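Local coordinates for mariner Mos1 transposase (Drosophila mauritiana, PDB 4MDB), which moves the Mos1 transposon by cut-and-paste DNA transposition, using a magnesium- or manganese-dependent RNase H-like catalytic domain, the part of the protein present here, at residues A[72-77]-A[100-105]; A[80-85]-A[192-197]; A[108-111]-A[116-119]; A[176-181]-A[187-192]. The protein carries 1 engineered substitution. All coordinates share one frame; numbering follows the deposited sequence.

Overall arrangement
From the N-terminal side, interaction 1 (72-77 with 100-105) closes a loop through the hairpin of strands 69-78 and 81-87 and sets helix 96-113 on one side of the sheet. Interaction 2 opens inside that loop, on strand 81-87, and closes only at 192-197, so the two cross; they also touch through backbone bonds between Trp76 and the bulge at Ile83 and Tyr84. Interactions 3 and 4 both nest inside the long loop of interaction 2. The former joins the end of helix 96-113 to helix 115-118; the latter folds a loop back on helix 183-196, far from interaction 3, with centres about 29 Å apart.

Interaction 1 of 4, residues A[72-77]-A[100-105]; sequences MLCVWW and QQQLIN
Gln102 reaches from its helix to the strand and meets Cys74 with its amide nitrogen and Trp76 with its oxygen side. Its chain leaves the backbone with CG anti to the carbonyl carbon (chi1 -74°) and stays extended beyond it, which carries the amide across the gap between helix and sheet. NE2 of Gln102 donates a hydrogen bond to SG of Cys74 at 3.5 Å, moderately straight with an N-H...S angle of 154°, the sulfur lying somewhat out of the amide plane. The same nitrogen also bonds OE1 of Glu86, its stronger polar partner, so two acceptors on neighbouring strands probably help to fix the rotation of the amide in this buried place.

The amide and the indole of Trp76 stand nearly perpendicular, their planes 81° apart. Contact is made at the rim of the six-membered ring: OE1 of Gln102 is 3.6 Å from CH2 of Trp76, and CD of Gln102 lies in the ring plane, 3.7 Å from that same CH2. The aliphatic part of the chain follows, with CB of Gln102 at 3.8 Å from CH2 of Trp76. The indole edge thus meets the glutamine chain crosswise, without stacking on its amide.

This is helix-on-sheet packing within the RNase H-like fold. Trp76 lies about 7 Å, between side chains, from the metal ligand Asp36. Strand 69-78 runs between strand 32-42, which carries Asp36, and strand 81-87; helix 96-113 packs on one face of this sheet, and helix 162-175 meets Leu73, Val75 and Trp77.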
# COMPACT_ATOMS: atom_id res chain seq x y z
N MET A 72 -9.99 -11.42 -0.75
CA MET A 72 -9.04 -10.37 -0.97
C MET A 72 -8.95 -9.48 0.27
O MET A 72 -9.94 -8.94 0.76
CB MET A 72 -9.45 -9.54 -2.16
CG MET A 72 -8.32 -8.72 -2.71
SD MET A 72 -8.72 -7.83 -4.22
CE MET A 72 -8.94 -9.26 -5.26
N LEU A 73 -7.72 -9.33 0.72
CA LEU A 73 -7.38 -8.34 1.75
C LEU A 73 -7.05 -7.06 1.01
O LEU A 73 -6.17 -7.06 0.11
CB LEU A 73 -6.25 -8.78 2.59
CG LEU A 73 -5.59 -7.81 3.56
CD1 LEU A 73 -6.53 -7.36 4.65
CD2 LEU A 73 -4.38 -8.44 4.11
N CYS A 74 -7.65 -5.96 1.47
CA CYS A 74 -7.35 -4.61 0.96
C CYS A 74 -6.96 -3.83 2.19
O CYS A 74 -7.77 -3.67 3.09
CB CYS A 74 -8.57 -4.01 0.34
SG CYS A 74 -9.35 -5.07 -0.93
N VAL A 75 -5.74 -3.33 2.24
CA VAL A 75 -5.34 -2.69 3.49
C VAL A 75 -4.57 -1.42 3.19
O VAL A 75 -3.78 -1.35 2.25
CB VAL A 75 -4.48 -3.68 4.35
CG1 VAL A 75 -3.28 -4.21 3.56
CG2 VAL A 75 -3.93 -3.06 5.60
N TRP A 76 -4.69 -0.48 4.11
CA TRP A 76 -4.03 0.83 4.05
C TRP A 76 -3.40 1.14 5.39
O TRP A 76 -3.98 0.87 6.41
CB TRP A 76 -4.96 1.96 3.63
CG TRP A 76 -5.60 1.76 2.31
CD1 TRP A 76 -5.13 2.21 1.11
CD2 TRP A 76 -6.75 0.95 2.01
NE1 TRP A 76 -5.93 1.78 0.07
CE2 TRP A 76 -6.96 1.04 0.62
CE3 TRP A 76 -7.68 0.24 2.80
CZ2 TRP A 76 -8.00 0.36 -0.02
CZ3 TRP A 76 -8.71 -0.45 2.15
CH2 TRP A 76 -8.85 -0.36 0.78
N TRP A 77 -2.21 1.73 5.34
CA TRP A 77 -1.38 1.91 6.53
C TRP A 77 -0.39 3.03 6.38
O TRP A 77 -0.16 3.51 5.28
CB TRP A 77 -0.70 0.63 6.91
CG TRP A 77 0.25 0.06 5.86
CD1 TRP A 77 -0.11 -0.54 4.70
CD2 TRP A 77 1.69 0.05 5.90
NE1 TRP A 77 1.02 -0.95 4.02
CE2 TRP A 77 2.13 -0.63 4.73
CE3 TRP A 77 2.64 0.48 6.81
CZ2 TRP A 77 3.51 -0.82 4.46
CZ3 TRP A 77 3.96 0.25 6.57
CH2 TRP A 77 4.41 -0.39 5.40
N GLN A 100 -13.60 3.14 -5.05
CA GLN A 100 -14.04 4.49 -4.71
C GLN A 100 -14.62 4.50 -3.33
O GLN A 100 -14.27 5.35 -2.51
CB GLN A 100 -15.07 4.95 -5.76
CG GLN A 100 -15.84 6.21 -5.53
CD GLN A 100 -16.50 6.59 -6.84
OE1 GLN A 100 -17.24 5.80 -7.45
NE2 GLN A 100 -16.16 7.74 -7.33
N GLN A 101 -15.48 3.53 -3.02
CA GLN A 101 -16.07 3.41 -1.70
C GLN A 101 -15.05 3.10 -0.59
O GLN A 101 -15.13 3.62 0.51
CB GLN A 101 -17.20 2.38 -1.71
CG GLN A 101 -18.08 2.53 -0.51
CD GLN A 101 -18.61 3.98 -0.36
OE1 GLN A 101 -19.12 4.60 -1.32
NE2 GLN A 101 -18.41 4.54 0.81
N GLN A 102 -14.07 2.26 -0.91
CA GLN A 102 -12.99 2.05 -0.02
C GLN A 102 -12.22 3.34 0.35
O GLN A 102 -11.86 3.47 1.51
CB GLN A 102 -12.06 1.02 -0.63
CG GLN A 102 -12.67 -0.40 -0.55
CD GLN A 102 -11.77 -1.44 -1.16
OE1 GLN A 102 -11.00 -1.13 -2.06
NE2 GLN A 102 -11.85 -2.67 -0.68
N LEU A 103 -11.91 4.15 -0.62
CA LEU A 103 -11.17 5.38 -0.36
C LEU A 103 -11.97 6.28 0.54
O LEU A 103 -11.42 6.90 1.44
CB LEU A 103 -10.78 6.09 -1.62
CG LEU A 103 -9.83 5.40 -2.62
CD1 LEU A 103 -9.66 6.25 -3.82
CD2 LEU A 103 -8.50 5.18 -1.95
N ILE A 104 -13.28 6.37 0.25
CA ILE A 104 -14.16 7.16 1.13
C ILE A 104 -14.20 6.63 2.56
O ILE A 104 -14.11 7.40 3.51
CB ILE A 104 -15.55 7.31 0.50
CG1 ILE A 104 -15.46 8.22 -0.73
CG2 ILE A 104 -16.58 7.80 1.53
CD1 ILE A 104 -16.62 8.09 -1.71
N ASN A 105 -14.29 5.32 2.77
CA ASN A 105 -14.25 4.75 4.08
C ASN A 105 -12.89 4.92 4.76
O ASN A 105 -12.79 5.14 5.92
CB ASN A 105 -14.59 3.27 3.97
CG ASN A 105 -15.99 3.07 3.47
OD1 ASN A 105 -16.78 3.97 3.56
ND2 ASN A 105 -16.32 1.88 2.94

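Interaction 2 of 4, residues A[80-85]-A[192-197]; sequences SGVIYY and EWFAAK
The Phe194 ring has the CG2 methyl of Val82 over one face and the Tyr85 ring near its rim. CG2 of Val82 lies 3.5 Å from CD1 of Phe194; its line to the ring centroid, 3.8 Å long, is 23° off the ring normal, a CH-pi contact displaced toward the rim. Val82 has CG1 anti to its backbone N (chi1 172°), leaving CG2 to be the branch that meets the ring. Towards Tyr85 the roles change: Phe194 presents its edge to the tyrosine face in a T-shaped pair, with planes at 63° and CE2 of Phe194 3.8 Å from CD1 of Tyr85. The tyrosine hydroxyl is held by Asp191, one turn earlier on the helix that carries Phe194, which helps fix the ring facing it.

A classic beta bulge at Ile83 and Tyr84, opposite Trp76, separates Val82 from Tyr85 and lets both approach the same phenylalanine. The contact joins strand 81-87, at the outer edge of the sheet, to the end of helix 183-196, while Met171 of helix 162-175 also touches Phe194 and Val75 of strand 69-78 touches Val82 and Tyr85.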
# COMPACT_ATOMS: atom_id res chain seq x y z
N SER A 80 2.53 4.72 11.48
CA SER A 80 1.97 4.53 12.83
C SER A 80 1.19 3.24 12.98
O SER A 80 0.80 2.90 14.08
CB SER A 80 1.10 5.71 13.20
OG SER A 80 1.93 6.89 13.24
N GLY A 81 0.94 2.57 11.87
CA GLY A 81 0.13 1.34 11.88
C GLY A 81 -0.93 1.26 10.81
O GLY A 81 -1.05 2.09 9.97
N VAL A 82 -1.70 0.19 10.85
CA VAL A 82 -2.80 0.00 9.96
C VAL A 82 -3.94 0.98 10.20
O VAL A 82 -4.41 1.10 11.39
CB VAL A 82 -3.29 -1.49 10.03
CG1 VAL A 82 -4.56 -1.64 9.26
CG2 VAL A 82 -2.16 -2.40 9.57
N ILE A 83 -4.40 1.67 9.18
CA ILE A 83 -5.47 2.64 9.27
C ILE A 83 -6.84 1.97 9.10
O ILE A 83 -7.78 2.20 9.87
CB ILE A 83 -5.23 3.83 8.33
CG1 ILE A 83 -3.90 4.54 8.69
CG2 ILE A 83 -6.38 4.85 8.35
CD1 ILE A 83 -3.27 5.33 7.56
N TYR A 84 -6.97 1.13 8.06
CA TYR A 84 -8.22 0.64 7.63
C TYR A 84 -7.95 -0.58 6.79
O TYR A 84 -6.95 -0.63 6.11
CB TYR A 84 -8.98 1.64 6.83
CG TYR A 84 -10.31 1.18 6.30
CD1 TYR A 84 -11.34 0.89 7.18
CD2 TYR A 84 -10.55 0.97 4.96
CE1 TYR A 84 -12.60 0.52 6.72
CE2 TYR A 84 -11.80 0.62 4.49
CZ TYR A 84 -12.81 0.37 5.38
OH TYR A 84 -14.01 -0.06 4.90
N TYR A 85 -8.75 -1.60 6.90
CA TYR A 85 -8.73 -2.71 5.90
C TYR A 85 -10.09 -3.31 5.69
O TYR A 85 -11.00 -3.18 6.53
CB TYR A 85 -7.72 -3.78 6.30
CG TYR A 85 -8.16 -4.77 7.38
CD1 TYR A 85 -7.92 -4.53 8.72
CD2 TYR A 85 -8.77 -5.97 7.02
CE1 TYR A 85 -8.30 -5.44 9.70
CE2 TYR A 85 -9.19 -6.88 7.99
CZ TYR A 85 -8.93 -6.63 9.32
OH TYR A 85 -9.36 -7.52 10.27
N GLU A 192 -5.31 -9.63 15.06
CA GLU A 192 -4.24 -9.93 16.02
C GLU A 192 -2.83 -9.66 15.49
O GLU A 192 -1.97 -9.16 16.20
CB GLU A 192 -4.25 -11.39 16.52
CG GLU A 192 -5.41 -11.85 17.38
CD GLU A 192 -5.22 -13.30 17.84
OE1 GLU A 192 -4.12 -13.63 18.35
OE2 GLU A 192 -6.18 -14.10 17.69
N TRP A 193 -2.63 -10.01 14.23
CA TRP A 193 -1.32 -9.98 13.62
C TRP A 193 -0.97 -8.51 13.44
O TRP A 193 0.12 -8.08 13.77
CB TRP A 193 -1.32 -10.73 12.25
CG TRP A 193 0.08 -10.82 11.61
CD1 TRP A 193 1.08 -11.74 11.89
CD2 TRP A 193 0.66 -9.90 10.67
NE1 TRP A 193 2.21 -11.44 11.18
CE2 TRP A 193 1.99 -10.31 10.44
CE3 TRP A 193 0.20 -8.75 10.04
CZ2 TRP A 193 2.83 -9.65 9.52
CZ3 TRP A 193 1.08 -8.05 9.19
CH2 TRP A 193 2.33 -8.54 8.92
N PHE A 194 -1.91 -7.74 12.94
CA PHE A 194 -1.64 -6.28 12.78
C PHE A 194 -1.30 -5.61 14.11
O PHE A 194 -0.39 -4.78 14.24
CB PHE A 194 -2.81 -5.55 12.11
CG PHE A 194 -3.02 -5.85 10.63
CD1 PHE A 194 -1.93 -5.93 9.74
CD2 PHE A 194 -4.29 -5.92 10.11
CE1 PHE A 194 -2.16 -6.17 8.40
CE2 PHE A 194 -4.53 -6.18 8.75
CZ PHE A 194 -3.47 -6.28 7.91
N ALA A 195 -1.99 -6.03 15.16
CA ALA A 195 -1.95 -5.31 16.43
C ALA A 195 -0.74 -5.71 17.22
O ALA A 195 -0.21 -4.93 18.04
CB ALA A 195 -3.21 -5.64 17.20
N ALA A 196 -0.23 -6.89 16.92
CA ALA A 196 0.94 -7.43 17.58
C ALA A 196 2.27 -6.82 17.12
O ALA A 196 3.27 -6.91 17.81
CB ALA A 196 0.99 -8.95 17.47
N LYS A 197 2.28 -6.23 15.92
CA LYS A 197 3.45 -5.52 15.43
C LYS A 197 3.52 -4.21 16.15
O LYS A 197 2.51 -3.51 16.19
CB LYS A 197 3.25 -5.16 13.93
CG LYS A 197 3.23 -6.40 13.08
CD LYS A 197 4.54 -7.14 13.09
CE LYS A 197 4.61 -8.11 11.91
NZ LYS A 197 5.76 -9.03 12.02

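Interaction 3 of 4, residues A[108-111]-A[116-119]; sequences RALQ and EYQK
Leu110 and Tyr117 make the apolar part of this contact, the leucine being the first residue of 108-111 to reach across. Leu110 leaves its helix alongside the interface, yet its branched end comes nearer: CD1 of Leu110 sits 3.7 Å from CD2 of Tyr117 and 3.9 Å from its CE2. CG of Leu110 follows at 3.9 Å from the same CD2, so the leucine meets one flank of the ring, obliquely, at its CD2-CE2 side. Tyr117 turns its ring to this position with CG anti to the carbonyl carbon (chi1 -60°), and CG of Glu116, next to it in sequence, lies over the centre of one ring face. Leu110 also touches Trp148 and Ile83, and Tyr117 touches Val124, which makes this pair the buried half of the contact.

The two segments belong to consecutive helices, 96-113 and 115-118, and the contact closes the tight turn between them. It is local packing of a short helix against the end of the long helix before it, at the periphery of the RNase H-like domain and away from its metal site.

Gln111, one residue on, meets Gln118 in the more solvent-accessible half. Here the backbone takes part: O of Gln111 is 3.5 Å from CB of Gln118, and CG of Gln111 is 4.2 Å from that CB. The two chains pass obliquely with their amides turned 75° apart. Bent at chi2 (79°), the Gln111 chain brings OE1 to Arg120 in a weak hydrogen bond, while NE2 bonds weakly to Asn107; NH1 of Arg120 is also held by the carbonyl O of Tyr117.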
# COMPACT_ATOMS: atom_id res chain seq x y z
N ARG A 108 -12.61 8.24 6.29
CA ARG A 108 -13.29 8.28 7.60
C ARG A 108 -12.41 7.72 8.72
O ARG A 108 -12.25 8.35 9.77
CB ARG A 108 -14.62 7.53 7.53
CG ARG A 108 -15.68 8.14 6.64
CD ARG A 108 -17.01 7.76 7.34
NE ARG A 108 -18.20 8.13 6.61
CZ ARG A 108 -19.41 8.21 7.15
NH1 ARG A 108 -19.59 7.98 8.46
NH2 ARG A 108 -20.45 8.54 6.39
N ALA A 109 -11.74 6.57 8.48
CA ALA A 109 -10.81 6.00 9.39
C ALA A 109 -9.64 6.93 9.71
O ALA A 109 -9.24 7.07 10.85
CB ALA A 109 -10.32 4.67 8.87
N LEU A 110 -9.10 7.59 8.69
CA LEU A 110 -7.96 8.48 8.82
C LEU A 110 -8.36 9.68 9.74
O LEU A 110 -7.58 10.05 10.62
CB LEU A 110 -7.64 9.05 7.46
CG LEU A 110 -6.28 9.38 6.94
CD1 LEU A 110 -5.15 8.57 7.52
CD2 LEU A 110 -6.39 9.04 5.44
N GLN A 111 -9.56 10.21 9.55
CA GLN A 111 -10.05 11.33 10.40
C GLN A 111 -10.11 10.94 11.88
O GLN A 111 -9.72 11.69 12.79
CB GLN A 111 -11.46 11.72 10.00
CG GLN A 111 -11.63 13.10 9.49
CD GLN A 111 -11.21 13.18 8.09
OE1 GLN A 111 -10.02 13.13 7.79
NE2 GLN A 111 -12.17 13.27 7.19
N GLU A 116 -3.60 14.72 13.05
CA GLU A 116 -2.89 15.62 12.15
C GLU A 116 -3.63 15.78 10.84
O GLU A 116 -3.57 16.83 10.21
CB GLU A 116 -1.45 15.11 11.96
CG GLU A 116 -1.30 13.69 11.37
CD GLU A 116 -1.37 12.48 12.37
OE1 GLU A 116 -0.59 11.53 12.13
OE2 GLU A 116 -2.19 12.40 13.33
N TYR A 117 -4.38 14.77 10.44
CA TYR A 117 -5.19 14.87 9.23
C TYR A 117 -6.57 15.46 9.50
O TYR A 117 -7.07 16.17 8.67
CB TYR A 117 -5.32 13.54 8.48
CG TYR A 117 -3.99 13.04 8.06
CD1 TYR A 117 -3.12 13.85 7.38
CD2 TYR A 117 -3.57 11.76 8.36
CE1 TYR A 117 -1.88 13.40 7.02
CE2 TYR A 117 -2.35 11.29 7.97
CZ TYR A 117 -1.52 12.13 7.29
OH TYR A 117 -0.32 11.74 6.92
N GLN A 118 -7.18 15.15 10.64
CA GLN A 118 -8.53 15.66 10.88
C GLN A 118 -8.43 17.17 10.85
O GLN A 118 -9.29 17.81 10.38
CB GLN A 118 -9.15 15.14 12.18
CG GLN A 118 -10.03 16.11 12.96
CD GLN A 118 -9.64 16.22 14.42
OE1 GLN A 118 -9.73 15.27 15.17
NE2 GLN A 118 -9.15 17.38 14.80
N LYS A 119 -7.36 17.70 11.43
CA LYS A 119 -7.22 19.14 11.62
C LYS A 119 -6.76 19.86 10.36
O LYS A 119 -6.68 21.09 10.34
CB LYS A 119 -6.25 19.42 12.77
CG LYS A 119 -6.44 18.53 13.99
CD LYS A 119 -5.70 19.07 15.20
CE LYS A 119 -5.89 18.17 16.41
NZ LYS A 119 -4.63 18.03 17.19

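Interaction 4 of 4, residues A[176-181]-A[187-192]; sequences AEQRFD and KKWLDE
Trp189 receives two residues of the loop on its indole: the CZ edge of Phe180 and the chain of Gln178. CZ of Phe180 comes over the ring at 3.5 Å from CG of Trp189, in an offset edge-to-face pair with planes 65° apart. CE1 of Phe180 lies 3.5 Å from CB of Trp189. Towards the pyrrole nitrogen the glutamine takes over: its CG makes a CH-pi contact 4.0 Å from the centroid of the five-membered ring of Trp189, and its amide lies tilted 34° to the indole, NE2 of Gln178 being 3.5 Å from NE1 of Trp189 in van der Waals contact. A bend at chi2 (-62°) carries this amide out past the NE1-CD1 rim.

Further out, CB of Gln178 packs on one face of Phe180, and the loop is tied by Arg179, whose NH1 donates to the carbonyl O of Ala176 and of Gln178. Trp189 stacks with Trp193, and Leu175 of helix 162-175 touches both Phe180 and Trp189. The loop folds back on helix 183-196, at the edge of the RNase H-like domain, with Trp189 about 9 Å, between side chains, from His173, a residue important for base-specific DNA binding.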
# COMPACT_ATOMS: atom_id res chain seq x y z
N ALA A 176 1.66 -18.68 5.81
CA ALA A 176 1.94 -19.98 5.21
C ALA A 176 1.77 -21.09 6.23
O ALA A 176 1.68 -22.25 5.86
CB ALA A 176 3.35 -20.00 4.64
N GLU A 177 1.79 -20.75 7.50
CA GLU A 177 1.54 -21.70 8.57
C GLU A 177 0.05 -21.81 8.99
O GLU A 177 -0.26 -22.67 9.79
CB GLU A 177 2.41 -21.33 9.78
CG GLU A 177 3.92 -21.48 9.51
CD GLU A 177 4.34 -22.94 9.33
OE1 GLU A 177 4.35 -23.70 10.33
OE2 GLU A 177 4.65 -23.36 8.19
N GLN A 178 -0.86 -20.99 8.44
CA GLN A 178 -2.28 -21.01 8.77
C GLN A 178 -3.05 -21.89 7.80
O GLN A 178 -2.67 -21.99 6.65
CB GLN A 178 -2.88 -19.59 8.77
CG GLN A 178 -2.24 -18.70 9.82
CD GLN A 178 -2.45 -19.22 11.26
OE1 GLN A 178 -3.55 -19.69 11.65
NE2 GLN A 178 -1.42 -19.12 12.05
N ARG A 179 -4.11 -22.55 8.29
CA ARG A 179 -5.11 -23.20 7.44
C ARG A 179 -6.49 -22.72 7.87
O ARG A 179 -7.20 -23.30 8.75
CB ARG A 179 -4.99 -24.72 7.48
CG ARG A 179 -3.64 -25.25 7.01
CD ARG A 179 -3.45 -25.03 5.49
NE ARG A 179 -2.24 -25.70 4.98
CZ ARG A 179 -1.02 -25.16 4.94
NH1 ARG A 179 -0.81 -23.91 5.36
NH2 ARG A 179 0.01 -25.87 4.49
N PHE A 180 -6.86 -21.62 7.25
CA PHE A 180 -8.08 -20.95 7.59
C PHE A 180 -9.34 -21.72 7.18
O PHE A 180 -9.39 -22.42 6.17
CB PHE A 180 -8.08 -19.54 7.01
CG PHE A 180 -7.05 -18.63 7.64
CD1 PHE A 180 -7.00 -18.41 9.01
CD2 PHE A 180 -6.13 -17.97 6.83
CE1 PHE A 180 -6.08 -17.56 9.56
CE2 PHE A 180 -5.21 -17.11 7.39
CZ PHE A 180 -5.16 -16.91 8.74
N ASP A 181 -10.33 -21.57 8.04
CA ASP A 181 -11.56 -22.34 8.00
C ASP A 181 -12.65 -21.45 7.49
O ASP A 181 -13.49 -21.86 6.73
CB ASP A 181 -11.91 -22.79 9.43
CG ASP A 181 -12.69 -24.08 9.46
OD1 ASP A 181 -12.42 -24.98 8.64
OD2 ASP A 181 -13.56 -24.19 10.35
N LYS A 187 -10.18 -12.72 9.43
CA LYS A 187 -10.33 -11.41 10.04
C LYS A 187 -9.71 -11.33 11.46
O LYS A 187 -8.95 -10.39 11.78
CB LYS A 187 -11.82 -11.07 10.06
CG LYS A 187 -12.17 -9.59 9.95
CD LYS A 187 -13.62 -9.41 9.49
CE LYS A 187 -14.01 -7.95 9.22
NZ LYS A 187 -13.54 -7.46 7.89
N LYS A 188 -9.99 -12.31 12.32
CA LYS A 188 -9.33 -12.35 13.61
C LYS A 188 -7.81 -12.52 13.54
O LYS A 188 -7.05 -11.88 14.28
CB LYS A 188 -9.86 -13.50 14.49
CG LYS A 188 -9.32 -13.39 15.93
CD LYS A 188 -10.18 -12.41 16.73
CE LYS A 188 -9.36 -11.50 17.65
NZ LYS A 188 -8.69 -12.25 18.76
N TRP A 189 -7.35 -13.43 12.70
CA TRP A 189 -5.92 -13.59 12.55
C TRP A 189 -5.30 -12.23 12.14
O TRP A 189 -4.29 -11.79 12.73
CB TRP A 189 -5.59 -14.66 11.52
CG TRP A 189 -4.19 -14.91 11.47
CD1 TRP A 189 -3.48 -15.73 12.28
CD2 TRP A 189 -3.24 -14.32 10.57
NE1 TRP A 189 -2.16 -15.68 11.96
CE2 TRP A 189 -1.99 -14.81 10.92
CE3 TRP A 189 -3.33 -13.38 9.55
CZ2 TRP A 189 -0.83 -14.43 10.25
CZ3 TRP A 189 -2.15 -12.98 8.91
CH2 TRP A 189 -0.97 -13.49 9.24
N LEU A 190 -5.95 -11.55 11.20
CA LEU A 190 -5.37 -10.22 10.77
C LEU A 190 -5.44 -9.19 11.86
O LEU A 190 -4.48 -8.48 12.08
CB LEU A 190 -6.04 -9.70 9.49
CG LEU A 190 -5.87 -10.48 8.22
CD1 LEU A 190 -6.94 -10.08 7.28
CD2 LEU A 190 -4.52 -10.23 7.60
N ASP A 191 -6.57 -9.07 12.54
CA ASP A 191 -6.67 -8.17 13.71
C ASP A 191 -5.55 -8.39 14.68
O ASP A 191 -4.86 -7.44 15.05
CB ASP A 191 -8.02 -8.30 14.43
CG ASP A 191 -9.15 -7.72 13.64
OD1 ASP A 191 -8.89 -6.86 12.75
OD2 ASP A 191 -10.31 -8.14 13.88
N GLU A 192 -5.31 -9.63 15.06
CA GLU A 192 -4.24 -9.93 16.02
C GLU A 192 -2.83 -9.66 15.49
O GLU A 192 -1.97 -9.16 16.20
CB GLU A 192 -4.25 -11.39 16.52
CG GLU A 192 -5.41 -11.85 17.38
CD GLU A 192 -5.22 -13.30 17.84
OE1 GLU A 192 -4.12 -13.63 18.35
OE2 GLU A 192 -6.18 -14.10 17.69